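Sensory box histidine kinase/response regulator (Burkholderia thailandensis, PDB 3MR0) probably acts as a phosphorelay sensor kinase of a two-component system, this fragment being its PAS sensory domain. Local coordinates at residues Met42-Glu45 and Asp46-Pro50. Sequence-based numbering, arbitrary orientation.
Sequences MGYE and DHELP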
loop_
_atom_site.group_PDB
_atom_site.type_symbol
_atom_site.label_atom_id
_atom_site.label_comp_id
_atom_site.label_asym_id
_atom_site.label_seq_id
_atom_site.Cartn_x
_atom_site.Cartn_y
_atom_site.Cartn_z
HETATM N N MSE A 42 7.189 6.757 1.352
HETATM C CA MSE A 42 8.282 5.772 1.423
HETATM C C MSE A 42 9.547 6.377 2.063
HETATM O O MSE A 42 10.546 5.680 2.291
HETATM C CB MSE A 42 8.619 5.189 0.048
HETATM C CG MSE A 42 7.481 4.464 -0.627
HETATM SE SE MSE A 42 6.765 2.985 0.426
HETATM C CE MSE A 42 8.394 1.928 0.560
ATOM N N GLY A 43 9.483 7.680 2.337
ATOM C CA GLY A 43 10.566 8.419 2.957
ATOM C C GLY A 43 11.473 9.104 1.956
ATOM O O GLY A 43 12.550 9.554 2.330
ATOM N N TYR A 44 11.045 9.190 0.693
ATOM C CA TYR A 44 11.899 9.706 -0.380
ATOM C C TYR A 44 11.410 11.026 -0.950
ATOM O O TYR A 44 10.229 11.182 -1.236
ATOM C CB TYR A 44 12.003 8.701 -1.526
ATOM C CG TYR A 44 12.744 7.422 -1.182
ATOM C CD1 TYR A 44 14.088 7.262 -1.489
ATOM C CD2 TYR A 44 12.085 6.370 -0.553
ATOM C CE1 TYR A 44 14.752 6.096 -1.168
ATOM C CE2 TYR A 44 12.740 5.197 -0.230
ATOM C CZ TYR A 44 14.074 5.065 -0.532
ATOM O OH TYR A 44 14.711 3.889 -0.197
ATOM N N GLU A 45 12.324 11.975 -1.128
ATOM C CA GLU A 45 11.979 13.204 -1.837
ATOM C C GLU A 45 11.687 12.904 -3.306
ATOM O O GLU A 45 12.175 11.922 -3.865
ATOM C CB GLU A 45 13.100 14.239 -1.742
ATOM C CG GLU A 45 13.275 14.848 -0.376
ATOM C CD GLU A 45 11.987 15.465 0.186
ATOM O OE1 GLU A 45 11.145 15.965 -0.591
ATOM O OE2 GLU A 45 11.830 15.461 1.426
ATOM N N ASP A 46 10.917 13.789 -3.934
ATOM C CA ASP A 46 10.453 13.613 -5.309
ATOM C C ASP A 46 11.592 13.217 -6.257
ATOM O O ASP A 46 11.437 12.359 -7.104
ATOM C CB ASP A 46 9.759 14.911 -5.759
ATOM C CG ASP A 46 8.991 14.762 -7.068
ATOM O OD1 ASP A 46 8.741 13.616 -7.524
ATOM O OD2 ASP A 46 8.620 15.817 -7.630
ATOM N N HIS A 47 12.747 13.838 -6.085
ATOM C CA HIS A 47 13.894 13.603 -6.958
ATOM C C HIS A 47 14.739 12.390 -6.579
ATOM O O HIS A 47 15.638 12.011 -7.326
ATOM C CB HIS A 47 14.806 14.838 -6.972
ATOM C CG HIS A 47 15.704 14.943 -5.771
ATOM N ND1 HIS A 47 15.394 15.716 -4.675
ATOM C CD2 HIS A 47 16.903 14.375 -5.502
ATOM C CE1 HIS A 47 16.366 15.622 -3.786
ATOM N NE2 HIS A 47 17.291 14.812 -4.262
ATOM N N GLU A 48 14.481 11.801 -5.414
ATOM C CA GLU A 48 15.247 10.638 -4.963
ATOM C C GLU A 48 14.731 9.303 -5.516
ATOM O O GLU A 48 15.210 8.237 -5.137
ATOM C CB GLU A 48 15.282 10.593 -3.445
ATOM C CG GLU A 48 15.966 11.776 -2.842
ATOM C CD GLU A 48 15.788 11.818 -1.353
ATOM O OE1 GLU A 48 15.313 10.827 -0.787
ATOM O OE2 GLU A 48 16.115 12.847 -0.742
ATOM N N LEU A 49 13.752 9.377 -6.407
ATOM C CA LEU A 49 13.220 8.219 -7.104
ATOM C C LEU A 49 12.484 8.762 -8.325
ATOM O O LEU A 49 11.815 9.794 -8.231
ATOM C CB LEU A 49 12.238 7.458 -6.208
ATOM C CG LEU A 49 12.729 6.762 -4.938
ATOM C CD1 LEU A 49 11.558 6.344 -4.063
ATOM C CD2 LEU A 49 13.572 5.561 -5.300
ATOM N N PRO A 50 12.589 8.079 -9.478
ATOM C CA PRO A 50 11.929 8.464 -10.748
ATOM C C PRO A 50 10.403 8.328 -10.721
ATOM O O PRO A 50 9.905 7.511 -9.960
ATOM C CB PRO A 50 12.506 7.475 -11.755
ATOM C CG PRO A 50 13.742 6.979 -11.111
ATOM C CD PRO A 50 13.481 6.934 -9.653
HETATM O O HOH W 1 14.477 11.904 1.879
#
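Glu45 and Glu48 are joined round a single tight turn by one backbone bond and one weak bond from a backbone N-H to a carboxylate. The main-chain N of Glu48 donates to the O of Glu45 at 2.8 Å, which closes the turn. In return Glu48 sends its carboxylate back over the start of the turn: CG stands anti to its own carbonyl carbon (chi1 -62°) and the chain then runs extended, bringing OE1 to 3.2 Å from the N of Glu45, the weak bond; glutamate is long enough to reach back three residues. A water bridges Glu48 OE1 and the O of Gly43, 3.1 Å from the latter. Glu45 bends at chi2 and turns its acid away to a salt bridge with Lys40; its OE2 lies 5.5 Å from Glu48 OE2, the carboxylate planes 84° apart. Glu48 OE1 also has a long, weak ion pair with Arg91. Next to this polar clasp, Leu49 lays one methyl, CD1, over a face of the Tyr44 ring in a CH-pi contact, offset toward the rim and 3.3 Å from Tyr44 CG. Gly43 ends helix 36-41 in a Schellman motif; at its phi of 94° a side chain would jam against the O of Met42, so glycine fits. This surface loop leads on to strand 52-53 of the PAS fold. With Lys39 meeting Asp46 as well, the chemistry implies a turn closed by one backbone bond and supplemented by a weak carboxylate bond, while lysines of the preceding helix probably offset its acidic charge.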